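Local coordinates for flavohemoglobin (Malassezia yamatoensis, PDB 6O0A), which probably converts nitric oxide to nitrate at its heme with electrons passed from NAD(P)H through FAD, and is required for nitric oxide resistance, at residues V27-L32 and W86-P91; R159-Q164 and N263-M268; K299-K304 and K332-A337; S382-A387 and H392-E397. All blocks are in the same frame, centred on the assembly; numbering follows the deposited sequence.

Interaction 1 (V27-L32 and W86-P91); sequences VIQATL and WILQHP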
loop_
_atom_site.group_PDB
_atom_site.type_symbol
_atom_site.label_atom_id
_atom_site.label_comp_id
_atom_site.label_asym_id
_atom_site.label_seq_id
_atom_site.Cartn_x
_atom_site.Cartn_y
_atom_site.Cartn_z
ATOM N N VAL A 27 -11.135 30.871 -3.795
ATOM C CA VAL A 27 -11.503 30.169 -5.018
ATOM C C VAL A 27 -11.599 28.672 -4.763
ATOM O O VAL A 27 -12.545 28.012 -5.212
ATOM C CB VAL A 27 -10.504 30.485 -6.143
ATOM C CG1 VAL A 27 -10.906 29.753 -7.429
ATOM C CG2 VAL A 27 -10.422 31.995 -6.365
ATOM N N ILE A 28 -10.605 28.109 -4.063
ATOM C CA ILE A 28 -10.647 26.693 -3.713
ATOM C C ILE A 28 -11.860 26.415 -2.843
ATOM O O ILE A 28 -12.588 25.437 -3.052
ATOM C CB ILE A 28 -9.346 26.264 -3.008
ATOM C CG1 ILE A 28 -8.137 26.467 -3.922
ATOM C CG2 ILE A 28 -9.428 24.804 -2.583
ATOM C CD1 ILE A 28 -8.294 25.783 -5.278
ATOM N N GLN A 29 -12.091 27.282 -1.853
ATOM C CA GLN A 29 -13.247 27.140 -0.970
ATOM C C GLN A 29 -14.548 27.082 -1.763
ATOM O O GLN A 29 -15.398 26.216 -1.522
ATOM C CB GLN A 29 -13.277 28.303 0.029
ATOM C CG GLN A 29 -14.487 28.308 0.939
ATOM C CD GLN A 29 -14.431 27.199 1.964
ATOM O OE1 GLN A 29 -13.384 26.941 2.556
ATOM N NE2 GLN A 29 -15.560 26.530 2.178
ATOM N N ALA A 30 -14.720 27.998 -2.718
ATOM C CA ALA A 30 -15.982 28.101 -3.445
ATOM C C ALA A 30 -16.163 26.998 -4.482
ATOM O O ALA A 30 -17.300 26.605 -4.758
ATOM C CB ALA A 30 -16.092 29.464 -4.122
ATOM N N THR A 31 -15.082 26.490 -5.068
ATOM C CA THR A 31 -15.180 25.522 -6.155
ATOM C C THR A 31 -14.911 24.090 -5.717
ATOM O O THR A 31 -15.044 23.174 -6.535
ATOM C CB THR A 31 -14.213 25.896 -7.287
ATOM O OG1 THR A 31 -12.871 25.844 -6.787
ATOM C CG2 THR A 31 -14.512 27.298 -7.800
ATOM N N LEU A 32 -14.532 23.868 -4.458
ATOM C CA LEU A 32 -14.265 22.506 -4.001
ATOM C C LEU A 32 -15.432 21.558 -4.244
ATOM O O LEU A 32 -15.186 20.431 -4.706
ATOM C CB LEU A 32 -13.881 22.513 -2.514
ATOM C CG LEU A 32 -12.520 21.913 -2.142
ATOM C CD1 LEU A 32 -12.246 22.113 -0.657
ATOM C CD2 LEU A 32 -12.424 20.434 -2.508
ATOM N N TRP A 86 -7.739 19.821 3.089
ATOM C CA TRP A 86 -6.834 19.823 4.233
ATOM C C TRP A 86 -6.142 21.173 4.394
ATOM O O TRP A 86 -6.139 21.757 5.485
ATOM C CB TRP A 86 -5.797 18.707 4.091
ATOM C CG TRP A 86 -4.921 18.600 5.300
ATOM C CD1 TRP A 86 -3.820 19.358 5.587
ATOM C CD2 TRP A 86 -5.086 17.700 6.406
ATOM N NE1 TRP A 86 -3.289 18.980 6.798
ATOM C CE2 TRP A 86 -4.045 17.961 7.317
ATOM C CE3 TRP A 86 -6.008 16.690 6.705
ATOM C CZ2 TRP A 86 -3.900 17.251 8.511
ATOM C CZ3 TRP A 86 -5.861 15.984 7.890
ATOM C CH2 TRP A 86 -4.816 16.270 8.778
ATOM N N ILE A 87 -5.535 21.687 3.318
ATOM C CA ILE A 87 -4.752 22.909 3.462
ATOM C C ILE A 87 -5.644 24.121 3.691
ATOM O O ILE A 87 -5.147 25.172 4.109
ATOM C CB ILE A 87 -3.825 23.129 2.252
ATOM C CG1 ILE A 87 -4.624 23.294 0.960
ATOM C CG2 ILE A 87 -2.847 21.969 2.114
ATOM C CD1 ILE A 87 -3.733 23.518 -0.254
ATOM N N LEU A 88 -6.948 24.001 3.433
ATOM C CA LEU A 88 -7.878 25.062 3.805
ATOM C C LEU A 88 -8.172 25.036 5.296
ATOM O O LEU A 88 -8.288 26.093 5.925
ATOM C CB LEU A 88 -9.181 24.941 3.016
ATOM C CG LEU A 88 -9.185 25.461 1.577
ATOM C CD1 LEU A 88 -10.554 25.261 0.940
ATOM C CD2 LEU A 88 -8.785 26.937 1.538
ATOM N N GLN A 89 -8.290 23.843 5.881
ATOM C CA GLN A 89 -8.594 23.753 7.306
ATOM C C GLN A 89 -7.349 23.886 8.174
ATOM O O GLN A 89 -7.444 24.366 9.309
ATOM C CB GLN A 89 -9.308 22.436 7.613
ATOM C CG GLN A 89 -10.691 22.331 6.988
ATOM C CD GLN A 89 -11.187 20.899 6.893
ATOM O OE1 GLN A 89 -10.433 19.951 7.116
ATOM N NE2 GLN A 89 -12.462 20.735 6.555
ATOM N N HIS A 90 -6.184 23.485 7.672
ATOM C CA HIS A 90 -4.950 23.451 8.456
ATOM C C HIS A 90 -3.838 24.100 7.642
ATOM O O HIS A 90 -3.011 23.407 7.035
ATOM C CB HIS A 90 -4.591 22.015 8.847
ATOM C CG HIS A 90 -5.771 21.175 9.236
ATOM N ND1 HIS A 90 -6.465 21.360 10.413
ATOM C CD2 HIS A 90 -6.370 20.134 8.609
ATOM C CE1 HIS A 90 -7.445 20.477 10.490
ATOM N NE2 HIS A 90 -7.409 19.719 9.409
ATOM N N PRO A 91 -3.774 25.431 7.628
ATOM C CA PRO A 91 -2.846 26.123 6.723
ATOM C C PRO A 91 -1.381 25.863 7.048
ATOM O O PRO A 91 -1.004 25.626 8.197
ATOM C CB PRO A 91 -3.201 27.603 6.920
ATOM C CG PRO A 91 -4.601 27.592 7.463
ATOM C CD PRO A 91 -4.674 26.369 8.321
#
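L88 pushes one methyl, CD1, against I28, Q29 and L32, joining two helices of the globin fold, 25-53 and 75-89. The backbones come nearest at Q29 and L88, whose CA atoms are 7.5 Å apart, and L88 supplies more than half of the 150 Å² buried between the segments. Of the apolar contacts, I28 CG2 lies 3.7 Å from L88 CD1. In L88 the second torsion is fully extended (chi2 180°), which sets CD1 anti to CA, extended toward 27-32. I28 divides its branches: CG2 meets L88, while the longer arm leads away, and the residue also packs on A142, W143 and V146 of helix 137-163. L32 approaches L88 tip to tip, with CD1 to CD1 at 3.9 Å, but L32 was modelled in two conformers, so this detail is doubtful.

One contact mixes polar and apolar character. The Q29 chain bends at its second torsion (chi2 71°) and brings OE1 to 3.7 Å from L88 CD1, a van der Waals approach at the exposed margin of the contact.

No hydrogen bond crosses between the segments. Within the first helix, V27 O accepts from T31 N at 3.0 Å and from T31 OG1 at 2.7 Å, the two donors arriving from opposite faces of the carbonyl plane; outside the segments, T31 OG1 also bonds to W143 NE1.

Interaction 2 (R159-Q164 and N263-M268); sequences RKLYAQ and NPYGDM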
loop_
_atom_site.group_PDB
_atom_site.type_symbol
_atom_site.label_atom_id
_atom_site.label_comp_id
_atom_site.label_asym_id
_atom_site.label_seq_id
_atom_site.Cartn_x
_atom_site.Cartn_y
_atom_site.Cartn_z
ATOM N N ARG A 159 12.454 12.149 -3.216
ATOM C CA ARG A 159 13.895 12.354 -3.295
ATOM C C ARG A 159 14.601 11.799 -2.063
ATOM O O ARG A 159 15.646 11.144 -2.176
ATOM C CB ARG A 159 14.203 13.844 -3.465
ATOM C CG ARG A 159 15.677 14.148 -3.436
ATOM C CD ARG A 159 15.951 15.635 -3.564
ATOM N NE ARG A 159 15.321 16.203 -4.750
ATOM C CZ ARG A 159 14.306 17.058 -4.722
ATOM N NH1 ARG A 159 13.809 17.460 -3.557
ATOM N NH2 ARG A 159 13.798 17.520 -5.859
ATOM N N LYS A 160 14.035 12.029 -0.878
ATOM C CA LYS A 160 14.639 11.505 0.344
ATOM C C LYS A 160 14.605 9.982 0.372
ATOM O O LYS A 160 15.547 9.341 0.864
ATOM C CB LYS A 160 13.926 12.079 1.568
ATOM C CG LYS A 160 14.085 13.590 1.728
ATOM C CD LYS A 160 13.384 14.092 2.987
ATOM C CE LYS A 160 13.581 15.583 3.176
ATOM N NZ LYS A 160 15.028 15.928 3.305
ATOM N N LEU A 161 13.518 9.384 -0.125
ATOM C CA LEU A 161 13.424 7.925 -0.161
ATOM C C LEU A 161 14.482 7.336 -1.083
ATOM O O LEU A 161 15.138 6.344 -0.743
ATOM C CB LEU A 161 12.024 7.491 -0.604
ATOM C CG LEU A 161 10.871 7.777 0.362
ATOM C CD1 LEU A 161 9.527 7.589 -0.298
ATOM C CD2 LEU A 161 10.989 6.854 1.573
ATOM N N TYR A 162 14.648 7.927 -2.269
ATOM C CA TYR A 162 15.657 7.439 -3.201
ATOM C C TYR A 162 17.056 7.554 -2.619
ATOM O O TYR A 162 17.905 6.689 -2.871
ATOM C CB TYR A 162 15.575 8.213 -4.517
ATOM C CG TYR A 162 14.333 7.945 -5.338
ATOM C CD1 TYR A 162 13.786 6.663 -5.412
ATOM C CD2 TYR A 162 13.715 8.970 -6.051
ATOM C CE1 TYR A 162 12.658 6.411 -6.175
ATOM C CE2 TYR A 162 12.579 8.723 -6.815
ATOM C CZ TYR A 162 12.058 7.445 -6.868
ATOM O OH TYR A 162 10.929 7.185 -7.627
ATOM N N ALA A 163 17.310 8.589 -1.810
ATOM C CA ALA A 163 18.635 8.773 -1.229
ATOM C C ALA A 163 18.975 7.697 -0.211
ATOM O O ALA A 163 20.155 7.519 0.103
ATOM C CB ALA A 163 18.756 10.153 -0.578
ATOM N N GLN A 164 17.980 6.974 0.303
ATOM C CA GLN A 164 18.244 5.926 1.282
ATOM C C GLN A 164 18.661 4.602 0.650
ATOM O O GLN A 164 19.050 3.681 1.381
ATOM C CB GLN A 164 17.003 5.697 2.150
ATOM C CG GLN A 164 16.559 6.911 2.952
ATOM C CD GLN A 164 15.363 6.607 3.834
ATOM O OE1 GLN A 164 14.223 6.582 3.369
ATOM N NE2 GLN A 164 15.618 6.365 5.113
ATOM N N ASN A 263 13.056 -1.505 -5.488
ATOM C CA ASN A 263 13.598 -1.328 -4.160
ATOM C C ASN A 263 12.463 -1.389 -3.140
ATOM O O ASN A 263 11.297 -1.185 -3.482
ATOM C CB ASN A 263 14.359 -0.007 -4.105
ATOM C CG ASN A 263 15.667 -0.073 -4.886
ATOM O OD1 ASN A 263 16.272 -1.150 -5.003
ATOM N ND2 ASN A 263 16.109 1.059 -5.419
ATOM N N PRO A 264 12.776 -1.713 -1.882
ATOM C CA PRO A 264 11.719 -1.890 -0.880
ATOM C C PRO A 264 11.286 -0.560 -0.276
ATOM O O PRO A 264 12.105 0.331 -0.028
ATOM C CB PRO A 264 12.394 -2.778 0.171
ATOM C CG PRO A 264 13.835 -2.311 0.145
ATOM C CD PRO A 264 14.117 -1.972 -1.323
ATOM N N TYR A 265 9.979 -0.438 -0.029
ATOM C CA TYR A 265 9.398 0.800 0.476
ATOM C C TYR A 265 8.193 0.471 1.352
ATOM O O TYR A 265 7.762 -0.679 1.455
ATOM C CB TYR A 265 9.015 1.741 -0.685
ATOM C CG TYR A 265 10.224 2.337 -1.375
ATOM C CD1 TYR A 265 11.006 3.293 -0.739
ATOM C CD2 TYR A 265 10.592 1.934 -2.657
ATOM C CE1 TYR A 265 12.127 3.834 -1.347
ATOM C CE2 TYR A 265 11.711 2.477 -3.284
ATOM C CZ TYR A 265 12.476 3.425 -2.618
ATOM O OH TYR A 265 13.586 3.973 -3.216
ATOM N N GLY A 266 7.647 1.506 1.978
ATOM C CA GLY A 266 6.425 1.369 2.737
ATOM C C GLY A 266 6.631 1.981 4.099
ATOM O O GLY A 266 7.721 1.866 4.665
ATOM N N ASP A 267 5.619 2.666 4.619
ATOM C CA ASP A 267 5.765 3.357 5.890
ATOM C C ASP A 267 5.036 2.642 7.016
ATOM O O ASP A 267 4.995 3.153 8.137
ATOM C CB ASP A 267 5.296 4.814 5.779
ATOM C CG ASP A 267 3.816 4.946 5.434
ATOM O OD1 ASP A 267 3.129 3.924 5.229
ATOM O OD2 ASP A 267 3.335 6.096 5.365
ATOM N N MET A 268 4.475 1.467 6.747
ATOM C CA MET A 268 3.748 0.701 7.757
ATOM C C MET A 268 4.701 -0.353 8.316
ATOM O O MET A 268 4.615 -1.545 8.009
ATOM C CB MET A 268 2.491 0.092 7.144
ATOM C CG MET A 268 1.571 -0.588 8.123
ATOM S SD MET A 268 1.055 0.556 9.396
ATOM C CE MET A 268 0.503 1.939 8.396
#
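L161 is the first residue of 159-164 to meet the loop 263-268, and it does so at the ring of Y265. Its CB lies 3.7 Å from Y265 CE1, an oblique approach to the ring. The carbonyl of the same residue adds a second approach: L161 O sits in the ring plane at the edge of Y265, 4.0 Å from CE1. This oxygen is already occupied, accepting from Q164 N at 3.1 Å and from Q165 NE2. Y162 follows. Its CB starts away from the loop, but with CG placed beside the backbone N (chi1 -69°) the ring returns toward Y265, and the two side chains cross at about a right angle. Y162 CD1 comes to 3.5 Å from Y265 OH, which lies near the plane of the Y162 ring, at its edge. The phenol oxygen of Y162 is used elsewhere, bonding to L111 O.

No hydrogen bond spans the contact, which buries 143 Å² through van der Waals approaches. The contact joins the last helix of the globin domain to the FAD-binding domain, with the side chain of Y265 about 9 Å from FAD and that of Y162 about 10 Å from the heme. Helix 96-108 packs on both tyrosines through A107, and its N104 bonds through OD1 to G266 N, while the backbone of Y265 is hydrogen-bonded to that of Y207 in strand 207-213.

Interaction 3 (K299-K304 and K332-A337); sequences KLAAQK and KELKKA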
loop_
_atom_site.group_PDB
_atom_site.type_symbol
_atom_site.label_atom_id
_atom_site.label_comp_id
_atom_site.label_asym_id
_atom_site.label_seq_id
_atom_site.Cartn_x
_atom_site.Cartn_y
_atom_site.Cartn_z
ATOM N N LYS A 299 10.539 -10.207 13.140
ATOM C CA LYS A 299 11.460 -9.169 13.590
ATOM C C LYS A 299 11.416 -9.018 15.108
ATOM O O LYS A 299 12.460 -8.952 15.772
ATOM C CB LYS A 299 11.134 -7.840 12.900
ATOM C CG LYS A 299 12.109 -6.714 13.240
ATOM C CD LYS A 299 13.524 -7.071 12.818
ATOM C CE LYS A 299 14.519 -5.997 13.244
ATOM N NZ LYS A 299 14.121 -4.637 12.773
ATOM N N LEU A 300 10.210 -8.976 15.680
ATOM C CA LEU A 300 10.090 -8.888 17.133
ATOM C C LEU A 300 10.782 -10.064 17.815
ATOM O O LEU A 300 11.405 -9.904 18.873
ATOM C CB LEU A 300 8.613 -8.819 17.534
ATOM C CG LEU A 300 7.871 -7.517 17.249
ATOM C CD1 LEU A 300 6.366 -7.764 17.194
ATOM C CD2 LEU A 300 8.216 -6.446 18.295
ATOM N N ALA A 301 10.697 -11.252 17.218
ATOM C CA ALA A 301 11.386 -12.401 17.795
ATOM C C ALA A 301 12.900 -12.238 17.717
ATOM O O ALA A 301 13.610 -12.518 18.690
ATOM C CB ALA A 301 10.937 -13.685 17.096
ATOM N N ALA A 302 13.415 -11.779 16.571
ATOM C CA ALA A 302 14.849 -11.536 16.441
ATOM C C ALA A 302 15.331 -10.470 17.417
ATOM O O ALA A 302 16.469 -10.536 17.899
ATOM C CB ALA A 302 15.180 -11.131 15.005
ATOM N N GLN A 303 14.488 -9.490 17.724
ATOM C CA GLN A 303 14.835 -8.435 18.666
ATOM C C GLN A 303 14.692 -8.856 20.118
ATOM O O GLN A 303 15.033 -8.064 21.002
ATOM C CB GLN A 303 13.954 -7.207 18.436
ATOM C CG GLN A 303 14.149 -6.521 17.106
ATOM C CD GLN A 303 13.156 -5.396 16.901
ATOM O OE1 GLN A 303 12.154 -5.300 17.611
ATOM N NE2 GLN A 303 13.432 -4.535 15.930
ATOM N N LYS A 304 14.189 -10.065 20.384
ATOM C CA LYS A 304 13.897 -10.519 21.746
ATOM C C LYS A 304 12.963 -9.537 22.460
ATOM O O LYS A 304 13.189 -9.140 23.606
ATOM C CB LYS A 304 15.189 -10.744 22.537
ATOM C CG LYS A 304 16.298 -11.386 21.719
ATOM C CD LYS A 304 16.607 -12.801 22.171
ATOM C CE LYS A 304 17.641 -13.442 21.257
ATOM N NZ LYS A 304 18.850 -12.582 21.090
ATOM N N LYS A 332 6.182 -18.586 18.975
ATOM C CA LYS A 332 6.689 -19.345 20.120
ATOM C C LYS A 332 7.977 -18.748 20.669
ATOM O O LYS A 332 8.298 -18.935 21.852
ATOM C CB LYS A 332 6.938 -20.804 19.735
ATOM C CG LYS A 332 5.696 -21.659 19.719
ATOM C CD LYS A 332 6.041 -23.138 19.753
ATOM C CE LYS A 332 6.474 -23.643 18.393
ATOM N NZ LYS A 332 5.879 -24.982 18.110
ATOM N N GLU A 333 8.733 -18.049 19.825
ATOM C CA GLU A 333 9.991 -17.455 20.238
ATOM C C GLU A 333 9.799 -16.155 21.006
ATOM O O GLU A 333 10.746 -15.684 21.641
ATOM C CB GLU A 333 10.885 -17.236 19.007
ATOM C CG GLU A 333 11.292 -18.561 18.360
ATOM C CD GLU A 333 11.702 -18.459 16.891
ATOM O OE1 GLU A 333 11.701 -17.353 16.311
ATOM O OE2 GLU A 333 12.023 -19.516 16.313
ATOM N N LEU A 334 8.607 -15.568 20.968
ATOM C CA LEU A 334 8.365 -14.342 21.710
ATOM C C LEU A 334 8.064 -14.644 23.169
ATOM O O LEU A 334 7.449 -15.659 23.504
ATOM C CB LEU A 334 7.211 -13.564 21.094
ATOM C CG LEU A 334 7.562 -12.950 19.742
ATOM C CD1 LEU A 334 6.305 -12.433 19.091
ATOM C CD2 LEU A 334 8.571 -11.823 19.960
ATOM N N LYS A 335 8.503 -13.731 24.039
ATOM C CA LYS A 335 8.294 -13.894 25.474
ATOM C C LYS A 335 6.809 -13.904 25.821
ATOM O O LYS A 335 6.342 -14.765 26.575
ATOM C CB LYS A 335 9.021 -12.780 26.227
ATOM N N LYS A 336 6.043 -12.964 25.261
ATOM C CA LYS A 336 4.651 -12.742 25.647
ATOM C C LYS A 336 3.793 -12.613 24.389
ATOM O O LYS A 336 3.243 -11.547 24.110
ATOM C CB LYS A 336 4.516 -11.496 26.524
ATOM C CG LYS A 336 5.362 -11.510 27.777
ATOM C CD LYS A 336 5.106 -10.268 28.602
ATOM C CE LYS A 336 6.070 -10.162 29.762
ATOM N NZ LYS A 336 5.865 -8.880 30.486
ATOM N N ALA A 337 3.670 -13.698 23.632
ATOM C CA ALA A 337 2.817 -13.700 22.452
ATOM C C ALA A 337 1.688 -14.705 22.620
ATOM O O ALA A 337 1.854 -15.752 23.247
ATOM C CB ALA A 337 3.601 -14.027 21.177
HETATM O O HOH W 1 12.267 -13.199 21.137
#
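L334 packs against L300 and A301 on the NAD-binding domain, a Rossmann-like parallel sheet flanked by helices, where helix 290-302 meets the turn leading into strand 336-343. CA atoms of A301 and L334 are only 5.3 Å apart, a close approach, consistent with the small side chain of A301. From L334 CB the chain turns with CG beside the backbone N, and at CG the branches part: CD1 extends anti to CA (chi2 169°), leaving CD2 to do the touching. CD2 lies over the peptide between L300 and A301, 3.5 Å from both L300 C and A301 N, and also meets L300 CB at 3.9 Å. A301 CB is 4.2 Å from the same L334 CD2.

Beside it, E333 lays its extended chain past A301, with OE1 3.8 Å from A301 CB; this is no polar bond, and the charge of E333 is paired through OE2 with R330 in a salt bridge. The helix finishes in a Schellman motif at K304, which has positive phi (55°) and whose N bonds to A301 O. That same oxygen also takes a hydrogen from a water at 2.9 Å, and the water gives its other hydrogen to E333 O at 3.0 Å.

Interaction 4 (S382-A387 and H392-E397); sequences SHLVEA and HKIFYE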
loop_
_atom_site.group_PDB
_atom_site.type_symbol
_atom_site.label_atom_id
_atom_site.label_comp_id
_atom_site.label_asym_id
_atom_site.label_seq_id
_atom_site.Cartn_x
_atom_site.Cartn_y
_atom_site.Cartn_z
ATOM N N SER A 382 -14.382 -0.183 12.742
ATOM C CA SER A 382 -15.619 0.309 13.339
ATOM C C SER A 382 -15.844 -0.298 14.719
ATOM O O SER A 382 -16.094 0.422 15.693
ATOM C CB SER A 382 -16.795 0.003 12.411
ATOM O OG SER A 382 -17.994 0.556 12.919
ATOM N N HIS A 383 -15.733 -1.626 14.827
ATOM C CA HIS A 383 -15.965 -2.289 16.107
ATOM C C HIS A 383 -14.913 -1.911 17.145
ATOM O O HIS A 383 -15.225 -1.836 18.339
ATOM C CB HIS A 383 -16.006 -3.804 15.912
ATOM C CG HIS A 383 -17.145 -4.269 15.056
ATOM N ND1 HIS A 383 -17.105 -5.443 14.335
ATOM C CD2 HIS A 383 -18.353 -3.714 14.806
ATOM C CE1 HIS A 383 -18.240 -5.590 13.677
ATOM N NE2 HIS A 383 -19.015 -4.554 13.945
ATOM N N LEU A 384 -13.670 -1.672 16.717
ATOM C CA LEU A 384 -12.649 -1.188 17.641
ATOM C C LEU A 384 -13.010 0.190 18.183
ATOM O O LEU A 384 -12.908 0.444 19.390
ATOM C CB LEU A 384 -11.288 -1.148 16.942
ATOM C CG LEU A 384 -10.618 -2.506 16.715
ATOM C CD1 LEU A 384 -9.447 -2.382 15.731
ATOM C CD2 LEU A 384 -10.163 -3.126 18.036
ATOM N N VAL A 385 -13.421 1.099 17.300
ATOM C CA VAL A 385 -13.816 2.433 17.745
ATOM C C VAL A 385 -15.027 2.350 18.668
ATOM O O VAL A 385 -15.092 3.038 19.694
ATOM C CB VAL A 385 -14.085 3.341 16.531
ATOM C CG1 VAL A 385 -14.818 4.614 16.960
ATOM C CG2 VAL A 385 -12.780 3.687 15.851
ATOM N N GLU A 386 -15.999 1.499 18.326
ATOM C CA GLU A 386 -17.155 1.320 19.199
ATOM C C GLU A 386 -16.743 0.791 20.567
ATOM O O GLU A 386 -17.358 1.146 21.579
ATOM C CB GLU A 386 -18.170 0.381 18.545
ATOM N N ALA A 387 -15.703 -0.038 20.621
ATOM C CA ALA A 387 -15.197 -0.579 21.875
ATOM C C ALA A 387 -14.248 0.372 22.596
ATOM O O ALA A 387 -13.637 -0.028 23.594
ATOM C CB ALA A 387 -14.496 -1.915 21.630
ATOM N N HIS A 392 -6.472 6.997 16.564
ATOM C CA HIS A 392 -5.047 7.281 16.448
ATOM C C HIS A 392 -4.190 6.059 16.742
ATOM O O HIS A 392 -3.006 6.048 16.389
ATOM C CB HIS A 392 -4.684 8.419 17.404
ATOM C CG HIS A 392 -3.315 8.987 17.200
ATOM N ND1 HIS A 392 -2.885 9.491 15.991
ATOM C CD2 HIS A 392 -2.288 9.165 18.067
ATOM C CE1 HIS A 392 -1.648 9.938 16.117
ATOM N NE2 HIS A 392 -1.264 9.753 17.368
ATOM N N LYS A 393 -4.756 5.035 17.385
ATOM C CA LYS A 393 -4.038 3.815 17.737
ATOM C C LYS A 393 -4.260 2.680 16.749
ATOM O O LYS A 393 -3.707 1.595 16.947
ATOM C CB LYS A 393 -4.460 3.338 19.132
ATOM C CG LYS A 393 -3.922 4.175 20.278
ATOM C CD LYS A 393 -2.407 4.095 20.358
ATOM C CE LYS A 393 -1.903 4.682 21.668
ATOM N NZ LYS A 393 -0.419 4.787 21.671
ATOM N N ILE A 394 -5.076 2.883 15.721
ATOM C CA ILE A 394 -5.411 1.836 14.762
ATOM C C ILE A 394 -4.652 2.128 13.480
ATOM O O ILE A 394 -4.802 3.203 12.889
ATOM C CB ILE A 394 -6.924 1.759 14.509
ATOM C CG1 ILE A 394 -7.676 1.611 15.834
ATOM C CG2 ILE A 394 -7.255 0.613 13.558
ATOM C CD1 ILE A 394 -9.179 1.618 15.681
ATOM N N PHE A 395 -3.830 1.178 13.058
ATOM C CA PHE A 395 -3.016 1.302 11.862
ATOM C C PHE A 395 -3.468 0.249 10.866
ATOM O O PHE A 395 -3.839 -0.859 11.255
ATOM C CB PHE A 395 -1.534 1.108 12.186
ATOM C CG PHE A 395 -1.000 2.081 13.188
ATOM C CD1 PHE A 395 -1.142 1.850 14.548
ATOM C CD2 PHE A 395 -0.340 3.225 12.770
ATOM C CE1 PHE A 395 -0.644 2.760 15.475
ATOM C CE2 PHE A 395 0.160 4.132 13.689
ATOM C CZ PHE A 395 0.012 3.896 15.041
ATOM N N TYR A 396 -3.454 0.582 9.582
ATOM C CA TYR A 396 -3.948 -0.391 8.625
ATOM C C TYR A 396 -3.097 -0.369 7.365
ATOM O O TYR A 396 -2.327 0.562 7.109
ATOM C CB TYR A 396 -5.436 -0.166 8.306
ATOM C CG TYR A 396 -5.772 1.145 7.628
ATOM C CD1 TYR A 396 -5.517 1.333 6.273
ATOM C CD2 TYR A 396 -6.383 2.178 8.329
ATOM C CE1 TYR A 396 -5.830 2.523 5.641
ATOM C CE2 TYR A 396 -6.707 3.374 7.703
ATOM C CZ TYR A 396 -6.426 3.540 6.356
ATOM O OH TYR A 396 -6.741 4.721 5.716
ATOM N N GLU A 397 -3.254 -1.437 6.591
ATOM C CA GLU A 397 -2.511 -1.654 5.356
ATOM C C GLU A 397 -3.499 -2.210 4.341
ATOM O O GLU A 397 -4.015 -3.317 4.520
ATOM C CB GLU A 397 -1.347 -2.618 5.583
ATOM C CG GLU A 397 -0.625 -3.052 4.326
ATOM C CD GLU A 397 0.373 -2.025 3.835
ATOM O OE1 GLU A 397 -0.005 -0.848 3.635
ATOM O OE2 GLU A 397 1.550 -2.401 3.655
#
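The helical turn that carries L384 and V385 to I394 is closed by a hydrogen bond from E386 N to S382 O, 2.8 Å long, and the next one, from A387 N to H383 O at 2.9 Å, completes the end of helix 374-386. No polar bond crosses to strand 394-397. Between the two segments, the contact is made by one methyl of the strand, I394 CD1, which the extended second torsion (chi2 176°) holds anti to CA, extending it toward the helix. L384 receives it on two atoms, with CB at 3.7 Å and CD1 at 4.0 Å from I394 CD1. V385 comes in across the end of I394 at about a right angle, its CG2 4.2 Å from the same methyl; this more exposed side chain contributes less of the 111 Å² buried.

The elements belong to a beta-alpha-beta crossover: strand 367-371, helix 374-386, then strand 394-397 at the edge of the parallel sheet. L384 also packs on V368 and L370, and the backbone of F395 bonds to both of those residues, while E397 at the far end of the strand touches FAD. That the segments meet through methyl and methylene groups alone suggests that dispersion and burial hold the helix here, whereas the strand's alignment is probably set by backbone bonds of K393, F395 and E397 to strand 367-371.

Along the chain the four contacts follow in series, each closing before the next opens. Interaction 1 lies within the globin domain, and interaction 2 joins that domain's last helix to the FAD-binding domain, with centres about 30 Å apart. Interactions 3 and 4, about 24 Å between centres, belong to the NAD-binding domain and reach the same parallel sheet, 3 near strand 336-343 and 4 at the edge strand 394-397. Only interactions 2 and 4 touch: M268 CE lies 3.4 Å from Y396 O, and M268 SD 3.8 Å from F395 CB. The loop packed on the globin helix thus also meets the strand that leads to FAD, consistent with three domains gathered round the electron path.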